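Local coordinates for proteasome chaperone 3 (Saccharomyces cerevisiae, PDB 2Z5B), which pairs with a partner chaperone, POC4, and helps assemble the yeast 20S proteasome by promoting formation of its alpha-ring, at residues T32-N35 with N36-L39; Q41-N45 with G46-S50; E118-R121 with R122-P126. One frame throughout, in Å; residues are numbered along the deposited sequence.

Interaction 1 of 3, residues T32-N35 with N36-L39; sequences THFN and NTIL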
ATOM      1  N   THR B  32       4.362   0.935  -4.824  1.00 26.54           N
ATOM      2  CA  THR B  32       4.821  -0.255  -5.532  1.00 27.25           C
ATOM      3  C   THR B  32       3.827  -0.547  -6.654  1.00 27.39           C
ATOM      4  O   THR B  32       2.621  -0.527  -6.431  1.00 27.33           O
ATOM      5  CB  THR B  32       4.914  -1.474  -4.580  1.00 26.83           C
ATOM      6  OG1 THR B  32       5.506  -1.068  -3.342  1.00 28.03           O
ATOM      7  CG2 THR B  32       5.792  -2.577  -5.208  1.00 27.54           C
ATOM      8  N   HIS B  33       4.339  -0.810  -7.857  1.00 28.19           N
ATOM      9  CA  HIS B  33       3.503  -1.035  -9.032  1.00 29.33           C
ATOM     10  C   HIS B  33       3.498  -2.516  -9.345  1.00 30.44           C
ATOM     11  O   HIS B  33       4.565  -3.143  -9.376  1.00 30.73           O
ATOM     12  CB  HIS B  33       4.070  -0.281 -10.246  1.00 30.36           C
ATOM     13  CG  HIS B  33       3.967   1.217 -10.136  1.00 30.59           C
ATOM     14  ND1 HIS B  33       3.892   2.037 -11.240  1.00 31.41           N
ATOM     15  CD2 HIS B  33       3.923   2.033  -9.059  1.00 30.89           C
ATOM     16  CE1 HIS B  33       3.812   3.298 -10.850  1.00 30.62           C
ATOM     17  NE2 HIS B  33       3.817   3.324  -9.529  1.00 32.01           N
ATOM     18  N   PHE B  34       2.312  -3.048  -9.618  1.00 30.77           N
ATOM     19  CA  PHE B  34       2.128  -4.458  -9.984  1.00 32.39           C
ATOM     20  C   PHE B  34       1.374  -4.560 -11.302  1.00 33.90           C
ATOM     21  O   PHE B  34       0.951  -3.542 -11.860  1.00 34.32           O
ATOM     22  CB  PHE B  34       1.322  -5.172  -8.893  1.00 31.10           C
ATOM     23  CG  PHE B  34       1.938  -5.089  -7.538  1.00 30.65           C
ATOM     24  CD1 PHE B  34       2.899  -6.010  -7.146  1.00 29.25           C
ATOM     25  CD2 PHE B  34       1.554  -4.097  -6.651  1.00 28.63           C
ATOM     26  CE1 PHE B  34       3.484  -5.939  -5.872  1.00 30.47           C
ATOM     27  CE2 PHE B  34       2.128  -4.012  -5.377  1.00 28.96           C
ATOM     28  CZ  PHE B  34       3.098  -4.929  -4.992  1.00 27.81           C
ATOM     29  N   ASN B  35       1.182  -5.785 -11.797  1.00 35.93           N
ATOM     30  CA  ASN B  35       0.430  -5.995 -13.042  1.00 37.86           C
ATOM     31  C   ASN B  35      -1.056  -5.728 -12.948  1.00 37.95           C
ATOM     32  O   ASN B  35      -1.691  -5.374 -13.943  1.00 39.43           O
ATOM     33  CB  ASN B  35       0.651  -7.402 -13.591  1.00 38.88           C
ATOM     34  CG  ASN B  35       1.762  -7.443 -14.593  1.00 41.89           C
ATOM     35  OD1 ASN B  35       2.756  -6.741 -14.442  1.00 47.88           O
ATOM     36  ND2 ASN B  35       1.606  -8.254 -15.636  1.00 45.63           N
ATOM     37  N   ASN B  36      -1.617  -5.922 -11.763  1.00 37.40           N
ATOM     38  CA  ASN B  36      -3.040  -5.717 -11.550  1.00 37.06           C
ATOM     39  C   ASN B  36      -3.371  -4.400 -10.853  1.00 36.91           C
ATOM     40  O   ASN B  36      -4.487  -3.895 -10.975  1.00 37.06           O
ATOM     41  CB  ASN B  36      -3.640  -6.892 -10.762  1.00 37.38           C
ATOM     42  CG  ASN B  36      -2.858  -7.213  -9.490  1.00 36.72           C
ATOM     43  OD1 ASN B  36      -1.643  -7.027  -9.430  1.00 35.11           O
ATOM     44  ND2 ASN B  36      -3.561  -7.690  -8.465  1.00 36.61           N
ATOM     45  N   THR B  37      -2.413  -3.836 -10.125  1.00 35.47           N
ATOM     46  CA  THR B  37      -2.741  -2.728  -9.246  1.00 34.82           C
ATOM     47  C   THR B  37      -1.489  -1.921  -8.918  1.00 33.34           C
ATOM     48  O   THR B  37      -0.367  -2.344  -9.187  1.00 32.93           O
ATOM     49  CB  THR B  37      -3.431  -3.255  -7.946  1.00 35.34           C
ATOM     50  OG1 THR B  37      -3.999  -2.164  -7.212  1.00 38.43           O
ATOM     51  CG2 THR B  37      -2.424  -3.966  -7.060  1.00 36.51           C
ATOM     52  N   ILE B  38      -1.691  -0.738  -8.371  1.00 31.79           N
ATOM     53  CA  ILE B  38      -0.612  -0.005  -7.748  1.00 30.37           C
ATOM     54  C   ILE B  38      -0.960   0.074  -6.274  1.00 29.06           C
ATOM     55  O   ILE B  38      -2.132   0.260  -5.920  1.00 28.59           O
ATOM     56  CB  ILE B  38      -0.410   1.386  -8.392  1.00 30.96           C
ATOM     57  CG1 ILE B  38       0.257   1.205  -9.778  1.00 32.80           C
ATOM     58  CG2 ILE B  38       0.456   2.270  -7.505  1.00 30.27           C
ATOM     59  CD1 ILE B  38      -0.007   2.289 -10.754  1.00 34.97           C
ATOM     60  N   LEU B  39       0.038  -0.128  -5.416  1.00 27.16           N
ATOM     61  CA  LEU B  39      -0.176   0.021  -3.981  1.00 26.21           C
ATOM     62  C   LEU B  39       0.502   1.301  -3.535  1.00 26.03           C
ATOM     63  O   LEU B  39       1.731   1.384  -3.554  1.00 26.72           O
ATOM     64  CB  LEU B  39       0.355  -1.192  -3.202  1.00 25.49           C
ATOM     65  CG  LEU B  39       0.331  -1.145  -1.657  1.00 25.73           C
ATOM     66  CD1 LEU B  39      -1.105  -0.990  -1.151  1.00 24.59           C
ATOM     67  CD2 LEU B  39       0.948  -2.402  -1.096  1.00 26.59           C
TER
HETATM   68  O   HOH W   1       3.585  -0.090  -1.710  1.00 25.93           O
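Thr32 and Leu39 face each other as an antiparallel hydrogen-bonded pair: Thr32 N donates to Leu39 O over 3.0 Å, and Leu39 N returns a straighter bond to Thr32 O at 2.8 Å. Thr32 O also takes a CA-H...O contact from Ile38. A water links the side chain to the opposite strand, accepting from Thr32 OG1 and donating to Leu39 O, while the same hydroxyl is also hydrogen-bonded to Gln30. His33 pairs with Ile38 at a non-hydrogen-bonded position, and their side chains lie side by side on one face of the sheet. Ile38 CG1 sits over one face of the imidazole as a CH-pi contact, 3.8 Å from the ring centroid; CD1 lies over the same face, nearest ND1 and CE1, and CG2 reaches the rim at CD2. The first torsions place His33 CG and Ile38 CG1 anti to their carbonyl carbons (chi1 -68° and -74°) and bring the two side chains alongside. Phe34 closes the paired region with a bond from Phe34 N to Thr37 O, 2.8 Å long. Its ring belongs to the face of Thr32 and Leu39: Thr37 O and Leu39 CB meet the ring edge in plane, the latter 4.0 Å from Phe34 CE2, and Thr37 CG2 approaches CD2. Asn35 leads into Asn36 at the turn, where Asn36 OD1 comes within 3.5 Å of Phe34 CB but accepts its hydrogen bond from Leu59 N of the neighbouring YPL144W chain. That chain also packs on Thr32, Phe34, Thr37 and Leu39, so this face is part of the heterodimer interface. The arrangement is a beta hairpin, joining strands 26-33 and 38-44 of the mixed sheet through a short connection.

Interaction 2 of 3, residues Q41-N45 with G46-S50; sequences QIRLN and GEMDS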
ATOM      1  N   GLN B  41       1.128   4.251  -0.581  1.00 24.62           N
ATOM      2  CA  GLN B  41       1.112   4.641   0.829  1.00 25.25           C
ATOM      3  C   GLN B  41       1.159   6.148   0.916  1.00 26.47           C
ATOM      4  O   GLN B  41       1.962   6.787   0.224  1.00 25.46           O
ATOM      5  CB  GLN B  41       2.335   4.118   1.587  1.00 25.30           C
ATOM      6  CG  GLN B  41       2.382   2.619   1.800  1.00 25.24           C
ATOM      7  CD  GLN B  41       3.582   2.245   2.607  1.00 24.18           C
ATOM      8  OE1 GLN B  41       3.556   2.303   3.844  1.00 26.65           O
ATOM      9  NE2 GLN B  41       4.647   1.861   1.930  1.00 23.60           N
ATOM     10  N   ILE B  42       0.302   6.720   1.758  1.00 26.77           N
ATOM     11  CA  ILE B  42       0.432   8.144   2.118  1.00 27.76           C
ATOM     12  C   ILE B  42       0.430   8.299   3.630  1.00 28.06           C
ATOM     13  O   ILE B  42      -0.624   8.247   4.270  1.00 28.79           O
ATOM     14  CB  ILE B  42      -0.666   9.036   1.512  1.00 27.03           C
ATOM     15  CG1 ILE B  42      -0.923   8.673   0.036  1.00 28.42           C
ATOM     16  CG2 ILE B  42      -0.247  10.502   1.638  1.00 28.22           C
ATOM     17  CD1 ILE B  42      -2.156   9.313  -0.562  1.00 28.80           C
ATOM     18  N   ARG B  43       1.606   8.477   4.202  1.00 28.87           N
ATOM     19  CA  ARG B  43       1.749   8.484   5.642  1.00 29.68           C
ATOM     20  C   ARG B  43       1.972   9.880   6.213  1.00 31.22           C
ATOM     21  O   ARG B  43       2.716  10.676   5.650  1.00 31.89           O
ATOM     22  CB  ARG B  43       2.913   7.589   6.054  1.00 29.23           C
ATOM     23  CG  ARG B  43       2.693   6.114   5.748  1.00 27.55           C
ATOM     24  CD  ARG B  43       3.796   5.335   6.392  1.00 27.15           C
ATOM     25  NE  ARG B  43       3.757   3.906   6.079  1.00 27.05           N
ATOM     26  CZ  ARG B  43       4.117   2.960   6.937  1.00 27.85           C
ATOM     27  NH1 ARG B  43       4.465   3.298   8.183  1.00 27.10           N
ATOM     28  NH2 ARG B  43       4.085   1.673   6.567  1.00 24.51           N
ATOM     29  N   LEU B  44       1.358  10.135   7.366  1.00 32.80           N
ATOM     30  CA  LEU B  44       1.513  11.399   8.082  1.00 34.03           C
ATOM     31  C   LEU B  44       2.216  11.095   9.382  1.00 34.87           C
ATOM     32  O   LEU B  44       1.680  10.366  10.221  1.00 35.46           O
ATOM     33  CB  LEU B  44       0.153  12.055   8.360  1.00 33.87           C
ATOM     34  CG  LEU B  44       0.171  13.431   9.068  1.00 34.39           C
ATOM     35  CD1 LEU B  44       1.102  14.395   8.369  1.00 34.87           C
ATOM     36  CD2 LEU B  44      -1.225  14.015   9.152  1.00 34.25           C
ATOM     37  N   ASN B  45       3.420  11.645   9.532  1.00 35.73           N
ATOM     38  CA  ASN B  45       4.315  11.294  10.639  1.00 36.81           C
ATOM     39  C   ASN B  45       4.466   9.770  10.801  1.00 36.51           C
ATOM     40  O   ASN B  45       4.495   9.256  11.912  1.00 35.48           O
ATOM     41  CB  ASN B  45       3.860  11.955  11.954  1.00 37.61           C
ATOM     42  CG  ASN B  45       4.139  13.468  11.993  1.00 39.02           C
ATOM     43  OD1 ASN B  45       3.559  14.193  12.804  1.00 42.88           O
ATOM     44  ND2 ASN B  45       5.027  13.937  11.135  1.00 37.98           N
ATOM     45  N   GLY B  46       4.560   9.062   9.673  1.00 36.70           N
ATOM     46  CA  GLY B  46       4.750   7.597   9.673  1.00 36.25           C
ATOM     47  C   GLY B  46       3.461   6.817   9.867  1.00 36.62           C
ATOM     48  O   GLY B  46       3.422   5.578   9.721  1.00 35.45           O
ATOM     49  N   GLU B  47       2.392   7.535  10.203  1.00 36.73           N
ATOM     50  CA  GLU B  47       1.124   6.882  10.517  1.00 37.29           C
ATOM     51  C   GLU B  47       0.276   6.635   9.285  1.00 36.77           C
ATOM     52  O   GLU B  47       0.335   7.383   8.312  1.00 36.86           O
ATOM     53  CB  GLU B  47       0.332   7.668  11.574  1.00 36.78           C
ATOM     54  CG  GLU B  47       1.084   7.801  12.876  1.00 38.16           C
ATOM     55  CD  GLU B  47       0.319   8.568  13.949  1.00 40.33           C
ATOM     56  OE1 GLU B  47      -0.896   8.820  13.766  1.00 43.27           O
ATOM     57  OE2 GLU B  47       0.953   8.902  14.985  1.00 45.29           O
ATOM     58  N   MET B  48      -0.536   5.588   9.368  1.00 36.08           N
ATOM     59  CA  MET B  48      -1.344   5.103   8.269  1.00 36.37           C
ATOM     60  C   MET B  48      -2.422   4.230   8.904  1.00 37.04           C
ATOM     61  O   MET B  48      -2.095   3.256   9.586  1.00 37.40           O
ATOM     62  CB  MET B  48      -0.465   4.264   7.341  1.00 36.33           C
ATOM     63  CG  MET B  48      -1.103   3.818   6.074  1.00 36.77           C
ATOM     64  SD  MET B  48       0.193   3.438   4.899  1.00 34.01           S
ATOM     65  CE  MET B  48       0.610   1.743   5.310  1.00 32.86           C
ATOM     66  N   ASP B  49      -3.693   4.565   8.680  1.00 37.28           N
ATOM     67  CA  ASP B  49      -4.788   3.939   9.443  1.00 37.75           C
ATOM     68  C   ASP B  49      -6.007   3.557   8.597  1.00 37.28           C
ATOM     69  O   ASP B  49      -6.962   2.969   9.102  1.00 37.14           O
ATOM     70  CB  ASP B  49      -5.222   4.874  10.591  1.00 38.55           C
ATOM     71  CG  ASP B  49      -5.854   6.179  10.092  1.00 40.47           C
ATOM     72  OD1 ASP B  49      -6.080   6.328   8.873  1.00 42.11           O
ATOM     73  OD2 ASP B  49      -6.129   7.069  10.929  1.00 44.76           O
ATOM     74  N   SER B  50      -5.978   3.902   7.316  1.00 36.32           N
ATOM     75  CA  SER B  50      -7.095   3.616   6.418  1.00 36.39           C
ATOM     76  C   SER B  50      -6.605   2.980   5.132  1.00 35.21           C
ATOM     77  O   SER B  50      -5.445   3.149   4.761  1.00 35.97           O
ATOM     78  CB  SER B  50      -7.866   4.908   6.104  1.00 36.68           C
ATOM     79  OG  SER B  50      -8.122   5.656   7.292  1.00 39.58           O
TER
HETATM   80  O   HOH W   2       5.221  10.278   7.307  1.00 33.23           O
HETATM   81  O   HOH W   3       3.898   9.530  14.369  1.00 52.21           O
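Gly46 meets Arg43 through its carbonyl: Arg43 NH1 donates to Gly46 O at 2.9 Å, with the oxygen tilted 26° from the guanidinium plane. Gly46 N donates to a water at 2.7 Å, and its positive phi suits the type I' turn from Leu44 to Glu47. Glu47 closes that turn with two backbone bonds, Glu47 N to Leu44 O and Leu44 N to Glu47 O. A further water bridges Glu47 OE2 and Asn45 O. Met48 bends at chi3 (85°) to lay SD and CE against both Gln41 and Arg43; CE is 3.3 Å from Gln41 OE1 and 3.7 Å from Arg43 NH2, while SD lies near Arg43 CG. Next to the thioether, Arg43 NE and NH2 grip Gln41 OE1 side-on, each at 2.8 Å, with the oxygen in the guanidinium plane. In the neighbouring YPL144W chain, Pro40 O accepts from Arg43 NH1, and Ser42 OG is bonded to Gln41 OE1 and weakly to Arg43 NH2. The buried guanidinium is thus held by neutral oxygens, which fix its rotation and whose dipoles probably stabilise its positive charge.

Interaction 3 of 3, residues E118-R121 with R122-P126; sequences ELYR and RVILP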
ATOM      1  N   GLU B 118      -7.130   9.386 -11.114  1.00 37.99           N
ATOM      2  CA  GLU B 118      -7.051  10.087 -12.391  1.00 38.88           C
ATOM      3  C   GLU B 118      -5.632  10.574 -12.701  1.00 38.30           C
ATOM      4  O   GLU B 118      -5.196  10.540 -13.847  1.00 39.21           O
ATOM      5  CB  GLU B 118      -8.081  11.226 -12.450  1.00 39.22           C
ATOM      6  CG  GLU B 118      -9.477  10.731 -12.864  1.00 41.71           C
ATOM      7  CD  GLU B 118      -9.489  10.114 -14.260  1.00 43.46           C
ATOM      8  OE1 GLU B 118      -9.516  10.860 -15.254  1.00 47.05           O
ATOM      9  OE2 GLU B 118      -9.470   8.879 -14.382  1.00 45.28           O
ATOM     10  N   LEU B 119      -4.913  11.001 -11.670  1.00 38.29           N
ATOM     11  CA  LEU B 119      -3.514  11.404 -11.827  1.00 38.24           C
ATOM     12  C   LEU B 119      -2.706  10.240 -12.405  1.00 38.36           C
ATOM     13  O   LEU B 119      -1.971  10.386 -13.393  1.00 37.98           O
ATOM     14  CB  LEU B 119      -2.935  11.878 -10.476  1.00 37.95           C
ATOM     15  CG  LEU B 119      -1.508  12.441 -10.473  1.00 38.10           C
ATOM     16  CD1 LEU B 119      -1.429  13.776 -11.207  1.00 39.09           C
ATOM     17  CD2 LEU B 119      -0.990  12.585  -9.053  1.00 38.12           C
ATOM     18  N   TYR B 120      -2.868   9.070 -11.795  1.00 39.22           N
ATOM     19  CA  TYR B 120      -2.202   7.862 -12.282  1.00 39.69           C
ATOM     20  C   TYR B 120      -2.542   7.528 -13.736  1.00 41.03           C
ATOM     21  O   TYR B 120      -1.641   7.298 -14.539  1.00 41.14           O
ATOM     22  CB  TYR B 120      -2.474   6.684 -11.346  1.00 38.66           C
ATOM     23  CG  TYR B 120      -1.437   6.581 -10.262  1.00 36.99           C
ATOM     24  CD1 TYR B 120      -0.203   5.968 -10.510  1.00 35.98           C
ATOM     25  CD2 TYR B 120      -1.663   7.129  -9.007  1.00 34.72           C
ATOM     26  CE1 TYR B 120       0.778   5.887  -9.516  1.00 35.97           C
ATOM     27  CE2 TYR B 120      -0.694   7.054  -8.009  1.00 35.58           C
ATOM     28  CZ  TYR B 120       0.512   6.431  -8.267  1.00 35.17           C
ATOM     29  OH  TYR B 120       1.447   6.369  -7.275  1.00 35.64           O
ATOM     30  N   ARG B 121      -3.832   7.555 -14.074  1.00 43.02           N
ATOM     31  CA  ARG B 121      -4.303   7.223 -15.431  1.00 45.11           C
ATOM     32  C   ARG B 121      -3.861   8.192 -16.530  1.00 45.83           C
ATOM     33  O   ARG B 121      -3.382   7.767 -17.580  1.00 46.23           O
ATOM     34  CB  ARG B 121      -5.824   7.082 -15.466  1.00 45.36           C
ATOM     35  CG  ARG B 121      -6.356   6.064 -14.476  1.00 48.59           C
ATOM     36  CD  ARG B 121      -7.692   5.503 -14.888  1.00 52.21           C
ATOM     37  NE  ARG B 121      -7.588   4.565 -16.002  1.00 55.02           N
ATOM     38  CZ  ARG B 121      -8.609   3.853 -16.469  1.00 56.95           C
ATOM     39  NH1 ARG B 121      -9.814   3.966 -15.913  1.00 57.02           N
ATOM     40  NH2 ARG B 121      -8.425   3.023 -17.487  1.00 58.36           N
ATOM     41  N   ARG B 122      -4.028   9.486 -16.283  1.00 46.88           N
ATOM     42  CA  ARG B 122      -3.840  10.499 -17.320  1.00 47.99           C
ATOM     43  C   ARG B 122      -2.412  11.044 -17.390  1.00 48.03           C
ATOM     44  O   ARG B 122      -1.951  11.465 -18.455  1.00 48.09           O
ATOM     45  CB  ARG B 122      -4.842  11.642 -17.124  1.00 47.82           C
ATOM     46  CG  ARG B 122      -6.304  11.183 -17.020  1.00 48.85           C
ATOM     47  CD  ARG B 122      -7.282  12.352 -17.066  1.00 49.50           C
ATOM     48  NE  ARG B 122      -7.155  13.255 -15.917  1.00 52.93           N
ATOM     49  CZ  ARG B 122      -8.160  13.652 -15.136  1.00 53.72           C
ATOM     50  NH1 ARG B 122      -9.402  13.246 -15.368  1.00 54.97           N
ATOM     51  NH2 ARG B 122      -7.926  14.468 -14.118  1.00 54.09           N
ATOM     52  N   VAL B 123      -1.713  11.026 -16.257  1.00 48.18           N
ATOM     53  CA  VAL B 123      -0.394  11.649 -16.151  1.00 47.84           C
ATOM     54  C   VAL B 123       0.736  10.643 -15.893  1.00 48.04           C
ATOM     55  O   VAL B 123       1.606  10.461 -16.748  1.00 48.29           O
ATOM     56  CB  VAL B 123      -0.388  12.767 -15.073  1.00 47.87           C
ATOM     57  CG1 VAL B 123       1.014  13.361 -14.883  1.00 48.10           C
ATOM     58  CG2 VAL B 123      -1.395  13.852 -15.423  1.00 47.73           C
ATOM     59  N   ILE B 124       0.717   9.987 -14.733  1.00 47.56           N
ATOM     60  CA  ILE B 124       1.857   9.179 -14.281  1.00 47.77           C
ATOM     61  C   ILE B 124       2.138   7.985 -15.189  1.00 48.82           C
ATOM     62  O   ILE B 124       3.275   7.756 -15.601  1.00 48.96           O
ATOM     63  CB  ILE B 124       1.686   8.730 -12.804  1.00 47.24           C
ATOM     64  CG1 ILE B 124       1.674   9.960 -11.893  1.00 45.68           C
ATOM     65  CG2 ILE B 124       2.800   7.767 -12.400  1.00 45.59           C
ATOM     66  CD1 ILE B 124       0.849   9.794 -10.661  1.00 45.81           C
ATOM     67  N   LEU B 125       1.098   7.225 -15.491  1.00 50.16           N
ATOM     68  CA  LEU B 125       1.193   6.175 -16.495  1.00 51.98           C
ATOM     69  C   LEU B 125       0.724   6.778 -17.841  1.00 53.46           C
ATOM     70  O   LEU B 125      -0.465   7.084 -17.994  1.00 53.77           O
ATOM     71  CB  LEU B 125       0.319   4.975 -16.079  1.00 51.59           C
ATOM     72  CG  LEU B 125       0.306   4.531 -14.599  1.00 51.65           C
ATOM     73  CD1 LEU B 125      -1.028   3.896 -14.216  1.00 51.37           C
ATOM     74  CD2 LEU B 125       1.456   3.579 -14.264  1.00 50.74           C
ATOM     75  N   PRO B 126       1.648   7.027 -18.796  1.00 54.84           N
ATOM     76  CA  PRO B 126       3.111   6.996 -18.795  1.00 55.96           C
ATOM     77  C   PRO B 126       3.710   8.394 -18.594  1.00 56.83           C
ATOM     78  O   PRO B 126       3.038   9.390 -18.845  1.00 56.98           O
ATOM     79  CB  PRO B 126       3.438   6.497 -20.206  1.00 55.78           C
ATOM     80  CG  PRO B 126       2.270   6.944 -21.057  1.00 55.53           C
ATOM     81  CD  PRO B 126       1.143   7.371 -20.139  1.00 55.14           C
TER
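The Tyr120 ring carries Ile124 CD1 on one face, 3.8 Å from the ring centroid and only 4° off the normal, a CH-pi contact almost exactly over the centre. Leu125 CD1 comes to the edge of the same ring, near its plane. The other flat group, the Arg122 guanidinium, has Glu118 CB over its centre on one face, 3.5 Å above the plane. Both side chains bend, Glu118 at chi2 (-62°) and Arg122 at chi3, which folds the guanidinium back over the glutamate's CB. Glu118 OE1 and Arg122 NH1 are placed as a salt bridge but modelled too close together, so its geometry is doubtful. Ile124 CD1 has a second neighbour in Leu119 CG, 3.5 Å away, and thus fills the angle between that leucine and the tyrosine; Val123 CB lies against Leu119 CD1 at 4.1 Å. In the backbone, Arg122 N still bonds to Glu118 O in the alpha-helical manner. Leu119 O then accepts both Val123 N (2.9 Å) and Ile124 N (3.0 Å), from opposite faces of its plane, and Leu125 N reaches Tyr120 O at 2.9 Å. The i to i+5 bonds mark a wider, pi-type turn at the end of the helix; Leu125 then leaves helical geometry, and a cis peptide bond precedes Pro126. Around this C-terminal end of helix 109-124, Leu119 packs on Leu170 and Ile173 of helix 162-176, which Tyr120 also touches, while the tyrosine reaches Ala31 and His33 of strand 26-33 and Ile38 and Leu40 of strand 38-44.

Along the chain the three contacts follow in series, with no nesting or crossing. Interaction 1 closes the hairpin between strands 26-33 and 38-44; interaction 2 turns the chain at the far end of strand 38-44, about 19 Å away between centres, on its way to strand 50-56. Both meet the YPL144W chain. Interaction 3, at the end of helix 109-124, comes much later and has no contact with that chain. It packs directly on interaction 1, Ile38 CD1 lying 3.7 Å from Tyr120 CD1, which joins helix to sheet. Interactions 2 and 3 do not touch, their nearest atoms being about 7 Å apart.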